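PDB 3TTG: putative aminomethyltransferase from Leptospirillum rubarum, which probably binds folate and may transfer an aminomethyl-derived one-carbon unit, like the glycine cleavage T-protein family to which it is related. Local coordinates for residues A[57-60]-A[61-64]; A[144-147]-A[148-152]. One frame throughout, in Å; residues are numbered along the deposited sequence. Where two conformers were deposited one is given.

Contact 1 of 2, residues A[57-60]-A[61-64]; sequences NFLQ and GIAS
The ring of Phe-58 meets CD1 of Ile-62 obliquely, with CZ 4.0 Å from that methyl, where helix 55-60 gives way to the loop leading to strand 75-81. The same CD1 of Ile-62 also reaches CD2 of Leu-59, at 4.1 Å, so one isoleucine methyl touches two side chains of the last helical turn. It gets there because CG1 of Ile-62 sits between its own backbone N and carbonyl carbon (chi1 61°), which swings the ethyl arm back over the helix end. Leu-116 packs on both Leu-59 and Ile-62, joining this helix end to helix 109-118. The flat amide of Gln-60 turns to the following loop, with OE1 accepting from Ile-67 N and NE2 bonding Asp-66 OD1. Lys-257 NZ hydrogen-bonds to the backbone oxygens of Gln-60 and Ala-63 and so joins the helix end to a distant part of the chain. Along the backbone, Gly-61 N bonds Asn-57 O at 3.2 Å. Leu-59 O then accepts twice: Ala-63 N lies nearly in line with the C=O bond at 2.9 Å, while Ile-62 N approaches from above the carbonyl plane at 3.0 Å.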
loop_
_atom_site.group_PDB
_atom_site.type_symbol
_atom_site.label_atom_id
_atom_site.label_comp_id
_atom_site.label_asym_id
_atom_site.label_seq_id
_atom_site.Cartn_x
_atom_site.Cartn_y
_atom_site.Cartn_z
ATOM N N ASN A 57 22.776 -8.720 -4.368
ATOM C CA ASN A 57 22.696 -9.070 -5.781
ATOM C C ASN A 57 21.474 -9.980 -6.056
ATOM O O ASN A 57 20.808 -9.872 -7.096
ATOM C CB ASN A 57 24.013 -9.757 -6.190
ATOM C CG ASN A 57 25.180 -8.782 -6.323
ATOM O OD1 ASN A 57 25.026 -7.559 -6.208
ATOM N ND2 ASN A 57 26.388 -9.294 -6.568
ATOM N N PHE A 58 21.257 -10.929 -5.150
ATOM C CA PHE A 58 20.145 -11.851 -5.232
ATOM C C PHE A 58 18.805 -11.043 -5.302
ATOM O O PHE A 58 18.052 -11.181 -6.252
ATOM C CB PHE A 58 20.189 -12.811 -4.037
ATOM C CG PHE A 58 18.933 -13.587 -3.782
ATOM C CD1 PHE A 58 18.400 -14.416 -4.763
ATOM C CD2 PHE A 58 18.200 -13.380 -2.626
ATOM C CE1 PHE A 58 17.161 -15.036 -4.574
ATOM C CE2 PHE A 58 16.981 -14.040 -2.416
ATOM C CZ PHE A 58 16.466 -14.851 -3.398
ATOM N N LEU A 59 18.552 -10.191 -4.342
ATOM C CA LEU A 59 17.318 -9.419 -4.317
ATOM C C LEU A 59 17.241 -8.369 -5.395
ATOM O O LEU A 59 16.169 -8.163 -5.954
ATOM C CB LEU A 59 17.096 -8.798 -2.939
ATOM C CG LEU A 59 16.772 -9.813 -1.822
ATOM C CD1 LEU A 59 16.566 -9.088 -0.494
ATOM C CD2 LEU A 59 15.533 -10.608 -2.143
ATOM N N GLN A 60 18.359 -7.768 -5.758
ATOM C CA GLN A 60 18.392 -6.750 -6.827
ATOM C C GLN A 60 17.937 -7.304 -8.181
ATOM O O GLN A 60 17.368 -6.559 -8.983
ATOM C CB GLN A 60 19.836 -6.222 -6.961
ATOM C CG GLN A 60 20.061 -5.094 -7.951
ATOM C CD GLN A 60 19.587 -3.749 -7.430
ATOM O OE1 GLN A 60 18.652 -3.620 -6.632
ATOM N NE2 GLN A 60 20.184 -2.698 -7.949
ATOM N N GLY A 61 18.181 -8.599 -8.433
ATOM C CA GLY A 61 17.796 -9.231 -9.683
ATOM C C GLY A 61 16.331 -9.643 -9.714
ATOM O O GLY A 61 15.804 -9.986 -10.774
ATOM N N ILE A 62 15.618 -9.521 -8.609
ATOM C CA ILE A 62 14.199 -9.937 -8.630
ATOM C C ILE A 62 13.213 -8.827 -8.231
ATOM O O ILE A 62 12.065 -8.904 -8.641
ATOM C CB ILE A 62 13.949 -11.207 -7.815
ATOM C CG1 ILE A 62 14.282 -11.036 -6.410
ATOM C CG2 ILE A 62 14.740 -12.403 -8.400
ATOM C CD1 ILE A 62 14.164 -12.343 -5.567
ATOM N N ALA A 63 13.650 -7.842 -7.450
ATOM C CA ALA A 63 12.883 -6.669 -7.056
ATOM C C ALA A 63 12.950 -5.644 -8.199
ATOM O O ALA A 63 14.002 -5.485 -8.837
ATOM C CB ALA A 63 13.469 -6.058 -5.782
ATOM N N SER A 64 11.880 -4.888 -8.382
ATOM C CA SER A 64 11.871 -3.811 -9.387
ATOM C C SER A 64 12.564 -2.528 -8.881
ATOM O O SER A 64 12.934 -1.661 -9.667
ATOM C CB SER A 64 10.459 -3.484 -9.837
ATOM O OG SER A 64 9.674 -3.023 -8.763
#

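Contact 2 of 2, residues A[144-147]-A[148-152]; sequences ETIS and VLLSL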
loop_
_atom_site.group_PDB
_atom_site.type_symbol
_atom_site.label_atom_id
_atom_site.label_comp_id
_atom_site.label_asym_id
_atom_site.label_seq_id
_atom_site.Cartn_x
_atom_site.Cartn_y
_atom_site.Cartn_z
ATOM N N GLU A 144 -0.442 13.330 13.382
ATOM C CA GLU A 144 0.234 13.228 14.678
ATOM C C GLU A 144 0.951 11.878 14.873
ATOM O O GLU A 144 1.397 11.596 15.975
ATOM C CB GLU A 144 -0.788 13.478 15.801
ATOM C CG GLU A 144 -1.306 14.912 15.794
ATOM C CD GLU A 144 -2.400 15.230 16.797
ATOM O OE1 GLU A 144 -2.619 14.420 17.729
ATOM O OE2 GLU A 144 -3.051 16.291 16.641
ATOM N N THR A 145 1.093 11.049 13.823
ATOM C CA THR A 145 1.766 9.766 13.914
ATOM C C THR A 145 3.155 9.866 14.547
ATOM O O THR A 145 3.477 9.023 15.381
ATOM C CB THR A 145 1.908 9.136 12.490
ATOM O OG1 THR A 145 0.606 8.787 12.081
ATOM C CG2 THR A 145 2.825 7.891 12.442
ATOM N N ILE A 146 3.991 10.837 14.121
ATOM C CA ILE A 146 5.345 10.924 14.683
ATOM C C ILE A 146 5.286 11.218 16.198
ATOM O O ILE A 146 6.078 10.659 16.948
ATOM C CB ILE A 146 6.259 11.954 13.966
ATOM C CG1 ILE A 146 6.336 11.736 12.445
ATOM C CG2 ILE A 146 7.667 11.979 14.612
ATOM C CD1 ILE A 146 6.778 10.422 12.033
ATOM N N SER A 147 4.370 12.102 16.645
ATOM C CA SER A 147 4.245 12.447 18.075
ATOM C C SER A 147 3.893 11.214 18.904
ATOM O O SER A 147 4.377 11.077 20.021
ATOM C CB SER A 147 3.206 13.554 18.308
ATOM O OG SER A 147 1.875 13.069 18.422
ATOM N N VAL A 148 3.091 10.300 18.347
ATOM C CA VAL A 148 2.719 9.071 19.056
ATOM C C VAL A 148 3.964 8.195 19.165
ATOM O O VAL A 148 4.207 7.633 20.222
ATOM C CB VAL A 148 1.566 8.307 18.349
ATOM C CG1 VAL A 148 1.278 6.981 19.045
ATOM C CG2 VAL A 148 0.298 9.161 18.239
ATOM N N LEU A 149 4.781 8.105 18.082
ATOM C CA LEU A 149 6.004 7.276 18.130
ATOM C C LEU A 149 7.006 7.861 19.153
ATOM O O LEU A 149 7.553 7.123 19.974
ATOM C CB LEU A 149 6.660 7.202 16.744
ATOM C CG LEU A 149 5.834 6.466 15.713
ATOM C CD1 LEU A 149 6.412 6.652 14.371
ATOM C CD2 LEU A 149 5.653 5.022 16.091
ATOM N N LEU A 150 7.200 9.186 19.109
ATOM C CA LEU A 150 8.086 9.900 20.041
ATOM C C LEU A 150 7.681 9.713 21.486
ATOM O O LEU A 150 8.533 9.819 22.348
ATOM C CB LEU A 150 8.137 11.391 19.738
ATOM C CG LEU A 150 8.858 11.774 18.469
ATOM C CD1 LEU A 150 8.532 13.173 18.084
ATOM C CD2 LEU A 150 10.373 11.600 18.613
ATOM N N SER A 151 6.399 9.468 21.761
ATOM C CA SER A 151 5.920 9.214 23.104
ATOM C C SER A 151 6.280 7.804 23.534
ATOM O O SER A 151 6.794 7.631 24.633
ATOM C CB SER A 151 4.414 9.421 23.188
ATOM O OG SER A 151 3.975 9.350 24.533
ATOM N N LEU A 152 6.033 6.791 22.693
ATOM C CA LEU A 152 6.373 5.417 23.072
ATOM C C LEU A 152 7.885 5.144 23.091
ATOM O O LEU A 152 8.329 4.301 23.868
ATOM C CB LEU A 152 5.766 4.386 22.110
ATOM C CG LEU A 152 4.266 4.148 22.075
ATOM C CD1 LEU A 152 3.911 3.262 20.865
ATOM C CD2 LEU A 152 3.770 3.462 23.341
#
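Helix 145-152 starts here, with Glu-144 at its N-cap position and Val-148 N closing the first turn onto Glu-144 O at 3.2 Å, nearly in line with the carbonyl bond. The next turns follow the same i to i+4 pattern: Leu-149 N to Thr-145 O at 3.1 Å, then Leu-150 N to Ile-146 O at 2.8 Å, the latter almost straight at 171°. Ser-151 N to Ser-147 O is weak.

Thr-145, Val-148 and Leu-149 face inward onto Leu-140 of strand 135-141, and Val-148 also meets Phe-207 of helix 197-211, which Ser-151 borders too. Close to the backbone, CG2 of Val-148 lies 3.5 Å from Glu-144 O, and CG of Leu-149 stands equally near Thr-145 O. Ile-146 lays its CG2 methyl against CD1 of Leu-150, 3.8 Å away, the two side chains meeting at a slant on the more exposed side of the helix. CD1 of Ile-146 comes only loosely near CD1 of Leu-149, at 4.5 Å.

Ser-147 was modelled in two conformers. In the one given, a chi1 of 85° turns OG back toward the helix start, where it donates to Glu-144 O; this bond is less certain than the one from Val-148 N. The chemistry thus divides the work: backbone bonds running i to i+4 hold the turns, while an apolar side formed by Thr-145, Val-148 and Leu-149 seats the helix against sheet and neighbouring helix.

Contacts 1 and 2 both belong to the aminomethyltransferase folate-binding part of the chain and follow one another along it, yet they do not touch: their centres are 34 Å apart and their nearest atoms about 24 Å. They pack against different sheets. Contact 1 ends a helix beside the five-stranded antiparallel sheet, its side chains reaching strands 75-81 and 99-103, whereas contact 2 begins a helix that packs on strands 135-141 and 187-193 of the six-stranded mixed sheet. Contact 1 is largely buried and contact 2 partly so. With no folate in either contact, neither can be assigned to a binding pocket from its own atoms.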